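Uncharacterized protein (Bacteroides ovatus, PDB 4IPB) is of unknown function but belongs to the PepSY-like, putative beta-lactamase-inhibitor-like family (DUF2874), whose fold packs helices against antiparallel sheet. Local coordinates at residues N7-F12 and F46-G50; K13-P17 and K42-F46. One frame throughout, in Å; residues are numbered along the deposited sequence. Where two conformers were deposited one is given.

Overall arrangement
Both contacts dock helix 6-15, the first helix of the chain, on the third strand of the antiparallel sheet, 40-46, and on the turn that follows it. Contact 1 joins the N-terminal and middle turns of the helix to the loop between strands 40-46 and 52-58; contact 2 joins the end of the helix to the strand itself. Their centres lie about 9 Å apart, on the same side of the chain's centre, and Phe46, at the end of the strand, belongs to both. The first segments run 7-12 then 13-17, whereas their partners come in reverse order, 46-50 then 42-46, so helix and strand run in opposite senses. Together they close the N-terminal helix over one end of the PepSY-like sheet.

Contact 1: residues N7-F12 and F46-G50; sequences NVQSTF and FNVRG
Build residues 7-12 as regular alpha helix, with Thr11 N bonded to Asn7 O (3.3 Å) and Phe12 N to Val8 O (2.9 Å), and bring the loop 46-50 up to it so that the CA atoms of Val8 and Gly50 stand 4.1 Å apart. Phe46, still extended and with chi1 m, points toward the helix: its CG is 3.9 Å from Val8 CG1, its CE2 3.7 Å from Thr11 CG2 and its CZ 3.8 Å from Phe12 CB, while Val8 O lies over one ring face. Phe12 also meets Trp24 and Phe35 edge-to-face, so Phe46 joins an aromatic core between helix and sheet. From Asn47 to Gly50 the chain makes a type I turn, closed by Gly50 N to Asn47 O at 2.9 Å, the hairpin connection between neighbouring strands 40-46 and 52-58. Asn47 O also rests 3.6 Å from Val8 CG2; the Asn47 side chain takes a weak bond from Arg49 N on OD1 (2.9 Å) and gives one from ND2 to Gln51. Val48 O receives Asn7 ND2 at 3.0 Å, with Asn7 chi1 p, and a water 2.7 Å from this oxygen donates to Asn7 OD1 at 2.8 Å as well. Gly50 has positive phi (76°), and a CB there would clash with Asn7 O; without one, the backbone comes close enough for Thr11 OG1, chi1 m, to donate to Gly50 O at 2.6 Å.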
ATOM      1  N   ASN A   7      -7.238 -22.487   0.739  1.00 17.32           N
ATOM      2  CA  ASN A   7      -7.916 -21.776  -0.357  1.00 17.16           C
ATOM      3  C   ASN A   7      -7.282 -20.432  -0.674  1.00 16.10           C
ATOM      4  O   ASN A   7      -7.232 -20.010  -1.848  1.00 17.36           O
ATOM      5  CB  ASN A   7      -9.432 -21.647  -0.149  1.00 19.04           C
ATOM      6  CG  ASN A   7      -9.836 -20.814   1.077  1.00 19.76           C
ATOM      7  OD1 ASN A   7      -9.067 -20.600   2.011  1.00 19.22           O
ATOM      8  ND2 ASN A   7     -11.096 -20.380   1.073  1.00 19.19           N
ATOM      9  N   VAL A   8      -6.754 -19.787   0.345  1.00 14.42           N
ATOM     10  CA  VAL A   8      -6.015 -18.559   0.193  1.00 13.86           C
ATOM     11  C   VAL A   8      -4.676 -18.761  -0.538  1.00 14.29           C
ATOM     12  O   VAL A   8      -4.355 -18.052  -1.508  1.00 15.60           O
ATOM     13  CB  VAL A   8      -5.820 -17.920   1.590  1.00 13.75           C
ATOM     14  CG1 VAL A   8      -4.821 -16.777   1.520  1.00 13.23           C
ATOM     15  CG2 VAL A   8      -7.161 -17.474   2.157  1.00 14.23           C
ATOM     16  N   GLN A   9      -3.947 -19.791  -0.116  1.00 15.03           N
ATOM     17  CA  GLN A   9      -2.696 -20.187  -0.737  1.00 15.89           C
ATOM     18  C   GLN A   9      -2.895 -20.520  -2.210  1.00 15.30           C
ATOM     19  O   GLN A   9      -2.101 -20.102  -3.050  1.00 14.92           O
ATOM     20  CB  GLN A   9      -2.058 -21.351  -0.005  1.00 17.95           C
ATOM     21  CG  GLN A   9      -0.849 -21.938  -0.721  1.00 18.74           C
ATOM     22  CD  GLN A   9       0.270 -20.943  -0.973  1.00 21.15           C
ATOM     23  OE1 GLN A   9       0.427 -19.962  -0.265  1.00 21.45           O
ATOM     24  NE2 GLN A   9       1.073 -21.207  -2.004  1.00 26.39           N
ATOM     25  N   SER A  10      -3.993 -21.176  -2.539  1.00 15.24           N
ATOM     26  CA  SER A  10      -4.286 -21.558  -3.922  0.70 15.92           C
ATOM     27  C   SER A  10      -4.432 -20.327  -4.813  1.00 14.80           C
ATOM     28  O   SER A  10      -3.838 -20.228  -5.921  1.00 15.35           O
ATOM     29  CB  SER A  10      -5.583 -22.359  -3.963  0.70 16.38           C
ATOM     30  OG  SER A  10      -5.900 -22.730  -5.295  0.70 17.29           O
ATOM     31  N   THR A  11      -5.186 -19.352  -4.331  1.00 13.35           N
ATOM     32  CA  THR A  11      -5.372 -18.129  -5.131  1.00 12.93           C
ATOM     33  C   THR A  11      -4.053 -17.393  -5.229  1.00 12.20           C
ATOM     34  O   THR A  11      -3.662 -16.904  -6.311  1.00 11.88           O
ATOM     35  CB  THR A  11      -6.405 -17.208  -4.506  1.00 13.51           C
ATOM     36  OG1 THR A  11      -7.628 -17.935  -4.398  1.00 14.01           O
ATOM     37  CG2 THR A  11      -6.599 -16.019  -5.409  1.00 13.53           C
ATOM     38  N   PHE A  12      -3.295 -17.352  -4.108  1.00 12.24           N
ATOM     39  CA  PHE A  12      -2.030 -16.620  -4.101  1.00 11.95           C
ATOM     40  C   PHE A  12      -1.059 -17.214  -5.113  1.00 12.55           C
ATOM     41  O   PHE A  12      -0.357 -16.487  -5.823  1.00 12.10           O
ATOM     42  CB  PHE A  12      -1.410 -16.568  -2.703  1.00 12.31           C
ATOM     43  CG  PHE A  12      -0.071 -15.918  -2.681  1.00 12.27           C
ATOM     44  CD1 PHE A  12       0.045 -14.543  -2.699  1.00 12.04           C
ATOM     45  CD2 PHE A  12       1.081 -16.693  -2.732  1.00 13.44           C
ATOM     46  CE1 PHE A  12       1.313 -13.962  -2.686  1.00 12.73           C
ATOM     47  CE2 PHE A  12       2.307 -16.121  -2.760  1.00 13.24           C
ATOM     48  CZ  PHE A  12       2.412 -14.727  -2.735  1.00 13.08           C
ATOM     49  N   PHE A  46      -6.195 -11.182   1.188  1.00 11.07           N
ATOM     50  CA  PHE A  46      -7.291 -12.070   0.769  1.00 10.96           C
ATOM     51  C   PHE A  46      -8.323 -12.205   1.866  1.00 11.43           C
ATOM     52  O   PHE A  46      -7.995 -12.024   3.045  1.00 12.18           O
ATOM     53  CB  PHE A  46      -6.754 -13.513   0.517  1.00 11.35           C
ATOM     54  CG  PHE A  46      -5.672 -13.570  -0.518  1.00 11.10           C
ATOM     55  CD1 PHE A  46      -4.373 -13.260  -0.234  1.00 11.31           C
ATOM     56  CD2 PHE A  46      -6.007 -13.848  -1.830  1.00 10.86           C
ATOM     57  CE1 PHE A  46      -3.394 -13.254  -1.254  1.00 10.81           C
ATOM     58  CE2 PHE A  46      -5.039 -13.876  -2.834  1.00 10.66           C
ATOM     59  CZ  PHE A  46      -3.735 -13.555  -2.546  1.00 10.48           C
ATOM     60  N   ASN A  47      -9.558 -12.510   1.479  1.00 11.82           N
ATOM     61  CA  ASN A  47     -10.599 -12.835   2.438  1.00 12.77           C
ATOM     62  C   ASN A  47     -10.659 -14.357   2.670  1.00 13.34           C
ATOM     63  O   ASN A  47      -9.900 -15.142   2.067  1.00 12.64           O
ATOM     64  CB  ASN A  47     -11.940 -12.227   2.028  1.00 13.11           C
ATOM     65  CG  ASN A  47     -12.562 -12.911   0.834  1.00 13.60           C
ATOM     66  OD1 ASN A  47     -12.203 -14.042   0.461  1.00 13.06           O
ATOM     67  ND2 ASN A  47     -13.467 -12.197   0.187  1.00 14.69           N
ATOM     68  N   VAL A  48     -11.507 -14.763   3.627  1.00 14.33           N
ATOM     69  CA  VAL A  48     -11.626 -16.154   4.015  1.00 15.70           C
ATOM     70  C   VAL A  48     -12.149 -17.080   2.908  1.00 15.95           C
ATOM     71  O   VAL A  48     -11.966 -18.302   3.022  1.00 15.88           O
ATOM     72  CB  VAL A  48     -12.482 -16.243   5.288  1.00 17.47           C
ATOM     73  CG1 VAL A  48     -13.930 -15.971   4.946  1.00 17.74           C
ATOM     74  CG2 VAL A  48     -12.302 -17.579   6.000  1.00 19.01           C
ATOM     75  N   ARG A  49     -12.734 -16.500   1.858  1.00 15.50           N
ATOM     76  CA  ARG A  49     -13.192 -17.256   0.701  1.00 16.39           C
ATOM     77  C   ARG A  49     -12.035 -17.450  -0.287  1.00 15.70           C
ATOM     78  O   ARG A  49     -12.221 -18.013  -1.358  1.00 16.87           O
ATOM     79  CB  ARG A  49     -14.289 -16.524  -0.047  1.00 17.05           C
ATOM     80  CG  ARG A  49     -15.433 -15.938   0.742  1.00 20.06           C
ATOM     81  CD  ARG A  49     -16.492 -16.900   1.057  1.00 22.42           C
ATOM     82  NE  ARG A  49     -17.270 -17.462  -0.070  1.00 22.85           N
ATOM     83  CZ  ARG A  49     -18.093 -18.482   0.124  1.00 23.15           C
ATOM     84  NH1 ARG A  49     -18.223 -18.990   1.359  1.00 23.66           N
ATOM     85  NH2 ARG A  49     -18.755 -19.024  -0.890  1.00 24.58           N
ATOM     86  N   GLY A  50     -10.832 -16.994   0.073  1.00 15.62           N
ATOM     87  CA  GLY A  50      -9.699 -17.089  -0.818  1.00 15.45           C
ATOM     88  C   GLY A  50      -9.726 -16.059  -1.949  1.00 14.56           C
ATOM     89  O   GLY A  50      -9.009 -16.212  -2.935  1.00 16.12           O
TER
HETATM   90  O   HOH W   1     -10.010 -19.623   4.421  1.00 19.94           O

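Contact 2: residues K13-P17 and K42-F46; sequences KKMYP and KNVWF
Helix 6-15 ends at Met15, and Tyr16 is the first residue to leave helical angles (phi -134°, psi 68°). Set this end above strand 42-46 with the nearest CA atoms, those of Met15 and Val44, 9.6 Å apart, so that side chains alone bridge the gap; the end of the N-terminal helix thereby packs on a face of the antiparallel sheet. On the strand, Lys42, Val44 and Phe46 face the helix in the usual alternation. Met15, a selenomethionine, takes an m, t, p rotamer: SE reaches Phe46 CE2 at 3.9 Å and lies 4.9 Å from the ring centroid, an oblique Met-aromatic contact, and chi3 p brings CE to 4.3 Å from Val44 CG1. Tyr16, with chi1 m and chi2 -78°, extends its ring toward the strand, its long axis nearly at right angles to it, CE2 3.7 Å from Val44 CG2 (Val44 chi1 t) and OH 3.9 Å from Lys42 CD. The same ring meets Phe35 of strand 30-37 edge-to-face. Lys42, with chi2 and chi4 between wells, carries NZ to a water at 2.6 Å that also lies 2.4 Å from Tyr16 OH; NZ bonds Thr57 too, and the hydroxyl a glycerol, probably from the crystallisation liquor. The direct contacts are van der Waals, mostly between apolar groups; with no direct polar bond between the segments, the fit depends on side-chain shape, and the water lets the Tyr16 hydroxyl and Lys42 amine meet.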
ATOM      1  N   LYS A  13      -1.007 -18.526  -5.164  1.00 13.64           N
ATOM      2  CA  LYS A  13      -0.094 -19.237  -6.066  1.00 15.87           C
ATOM      3  C   LYS A  13      -0.459 -18.968  -7.525  1.00 15.21           C
ATOM      4  O   LYS A  13       0.424 -18.926  -8.384  1.00 16.22           O
ATOM      5  CB  LYS A  13      -0.095 -20.729  -5.768  1.00 18.56           C
ATOM      6  CG  LYS A  13       0.852 -21.571  -6.624  1.00 24.72           C
ATOM      7  CD  LYS A  13       2.274 -21.347  -6.156  1.00 29.42           C
ATOM      8  CE  LYS A  13       3.323 -22.141  -6.905  1.00 35.18           C
ATOM      9  NZ  LYS A  13       4.607 -21.677  -6.301  1.00 37.55           N
ATOM     10  N   LYS A  14      -1.733 -18.750  -7.823  1.00 14.74           N
ATOM     11  CA  LYS A  14      -2.112 -18.331  -9.180  1.00 14.77           C
ATOM     12  C   LYS A  14      -1.695 -16.895  -9.525  1.00 13.28           C
ATOM     13  O   LYS A  14      -1.213 -16.637 -10.662  1.00 13.67           O
ATOM     14  CB  LYS A  14      -3.590 -18.510  -9.379  1.00 16.31           C
ATOM     15  CG  LYS A  14      -3.986 -19.981  -9.342  1.00 20.03           C
ATOM     16  CD  LYS A  14      -5.442 -20.125  -9.684  1.00 25.76           C
ATOM     17  CE  LYS A  14      -5.731 -21.594  -9.841  1.00 29.81           C
ATOM     18  NZ  LYS A  14      -6.035 -22.140  -8.495  1.00 31.97           N
HETATM   19  N   MSE A  15      -1.795 -15.995  -8.553  1.00 12.16           N
HETATM   20  CA  MSE A  15      -1.399 -14.591  -8.750  1.00 11.86           C
HETATM   21  C   MSE A  15       0.108 -14.427  -8.872  1.00 12.93           C
HETATM   22  O   MSE A  15       0.587 -13.593  -9.655  1.00 15.29           O
HETATM   23  CB  MSE A  15      -1.926 -13.720  -7.614  1.00 11.61           C
HETATM   24  CG  MSE A  15      -3.411 -13.625  -7.649  1.00 10.78           C
HETATM   25 SE   MSE A  15      -4.062 -12.417  -6.281  0.75  9.67          SE
HETATM   26  CE  MSE A  15      -3.571 -10.780  -6.961  1.00  9.92           C
ATOM     27  N   TYR A  16       0.856 -15.123  -7.997  1.00 12.80           N
ATOM     28  CA  TYR A  16       2.276 -14.952  -7.846  1.00 14.83           C
ATOM     29  C   TYR A  16       2.991 -16.298  -7.799  1.00 15.15           C
ATOM     30  O   TYR A  16       3.558 -16.694  -6.762  1.00 15.80           O
ATOM     31  CB  TYR A  16       2.571 -14.145  -6.568  1.00 14.22           C
ATOM     32  CG  TYR A  16       2.051 -12.731  -6.698  1.00 14.20           C
ATOM     33  CD1 TYR A  16       2.734 -11.799  -7.426  1.00 15.21           C
ATOM     34  CD2 TYR A  16       0.916 -12.346  -6.082  1.00 14.84           C
ATOM     35  CE1 TYR A  16       2.284 -10.520  -7.542  1.00 17.26           C
ATOM     36  CE2 TYR A  16       0.404 -11.090  -6.260  1.00 14.07           C
ATOM     37  CZ  TYR A  16       1.098 -10.183  -6.984  1.00 17.01           C
ATOM     38  OH  TYR A  16       0.627  -8.884  -7.181  1.00 20.80           O
ATOM     39  N   PRO A  17       2.990 -17.022  -8.940  1.00 16.31           N
ATOM     40  CA  PRO A  17       3.515 -18.391  -8.957  1.00 19.06           C
ATOM     41  C   PRO A  17       5.004 -18.484  -8.599  1.00 19.69           C
ATOM     42  O   PRO A  17       5.458 -19.534  -8.111  1.00 24.54           O
ATOM     43  CB  PRO A  17       3.242 -18.856 -10.399  1.00 20.23           C
ATOM     44  CG  PRO A  17       3.037 -17.624 -11.182  1.00 19.81           C
ATOM     45  CD  PRO A  17       2.330 -16.698 -10.223  1.00 18.38           C
ATOM     46  N   LYS A  42       5.763  -6.250  -1.715  1.00 16.74           N
ATOM     47  CA  LYS A  42       4.329  -6.340  -1.855  1.00 14.75           C
ATOM     48  C   LYS A  42       3.645  -6.925  -0.613  1.00 13.64           C
ATOM     49  O   LYS A  42       4.239  -7.754   0.101  1.00 13.48           O
ATOM     50  CB  LYS A  42       4.004  -7.264  -3.018  1.00 17.10           C
ATOM     51  CG  LYS A  42       4.619  -6.901  -4.369  1.00 24.40           C
ATOM     52  CD  LYS A  42       3.614  -6.987  -5.461  1.00 23.55           C
ATOM     53  CE  LYS A  42       4.157  -6.407  -6.751  1.00 27.15           C
ATOM     54  NZ  LYS A  42       3.201  -5.434  -7.320  1.00 23.40           N
ATOM     55  N   ASN A  43       2.434  -6.425  -0.346  1.00 13.18           N
ATOM     56  CA  ASN A  43       1.527  -7.026   0.647  1.00 12.48           C
ATOM     57  C   ASN A  43       0.232  -7.265  -0.075  1.00 11.63           C
ATOM     58  O   ASN A  43      -0.430  -6.322  -0.565  1.00 11.11           O
ATOM     59  CB  ASN A  43       1.351  -6.097   1.842  1.00 13.67           C
ATOM     60  CG  ASN A  43       2.578  -6.035   2.677  1.00 16.80           C
ATOM     61  OD1 ASN A  43       2.818  -6.937   3.501  1.00 17.26           O
ATOM     62  ND2 ASN A  43       3.373  -5.001   2.498  1.00 18.62           N
ATOM     63  N   VAL A  44      -0.129  -8.547  -0.156  1.00 11.15           N
ATOM     64  CA  VAL A  44      -1.293  -8.945  -0.934  1.00 10.55           C
ATOM     65  C   VAL A  44      -2.277  -9.591   0.030  1.00 10.62           C
ATOM     66  O   VAL A  44      -1.929 -10.561   0.719  1.00 10.79           O
ATOM     67  CB  VAL A  44      -0.917  -9.931  -2.078  1.00 10.50           C
ATOM     68  CG1 VAL A  44      -2.155 -10.341  -2.917  1.00 10.87           C
ATOM     69  CG2 VAL A  44       0.184  -9.349  -2.977  1.00 10.47           C
ATOM     70  N   TRP A  45      -3.501  -9.084   0.023  1.00 10.26           N
ATOM     71  CA  TRP A  45      -4.512  -9.441   1.001  1.00 10.50           C
ATOM     72  C   TRP A  45      -5.672 -10.241   0.404  1.00 10.52           C
ATOM     73  O   TRP A  45      -6.072 -10.000  -0.738  1.00 10.25           O
ATOM     74  CB  TRP A  45      -5.066  -8.171   1.648  1.00 10.73           C
ATOM     75  CG  TRP A  45      -4.090  -7.441   2.460  1.00 11.17           C
ATOM     76  CD1 TRP A  45      -3.141  -6.497   2.058  1.00 10.97           C
ATOM     77  CD2 TRP A  45      -4.036  -7.453   3.898  1.00 12.38           C
ATOM     78  NE1 TRP A  45      -2.448  -6.053   3.161  1.00 11.49           N
ATOM     79  CE2 TRP A  45      -2.998  -6.593   4.292  1.00 12.12           C
ATOM     80  CE3 TRP A  45      -4.689  -8.220   4.884  1.00 12.81           C
ATOM     81  CZ2 TRP A  45      -2.640  -6.440   5.621  1.00 14.07           C
ATOM     82  CZ3 TRP A  45      -4.384  -8.035   6.176  1.00 14.05           C
ATOM     83  CH2 TRP A  45      -3.364  -7.138   6.562  1.00 14.56           C
ATOM     84  N   PHE A  46      -6.195 -11.182   1.188  1.00 11.07           N
ATOM     85  CA  PHE A  46      -7.291 -12.070   0.769  1.00 10.96           C
ATOM     86  C   PHE A  46      -8.323 -12.205   1.866  1.00 11.43           C
ATOM     87  O   PHE A  46      -7.995 -12.024   3.045  1.00 12.18           O
ATOM     88  CB  PHE A  46      -6.754 -13.513   0.517  1.00 11.35           C
ATOM     89  CG  PHE A  46      -5.672 -13.570  -0.518  1.00 11.10           C
ATOM     90  CD1 PHE A  46      -4.373 -13.260  -0.234  1.00 11.31           C
ATOM     91  CD2 PHE A  46      -6.007 -13.848  -1.830  1.00 10.86           C
ATOM     92  CE1 PHE A  46      -3.394 -13.254  -1.254  1.00 10.81           C
ATOM     93  CE2 PHE A  46      -5.039 -13.876  -2.834  1.00 10.66           C
ATOM     94  CZ  PHE A  46      -3.735 -13.555  -2.546  1.00 10.48           C
TER
HETATM   95  O   HOH W   2       1.394  -6.916  -8.365  1.00 29.60           O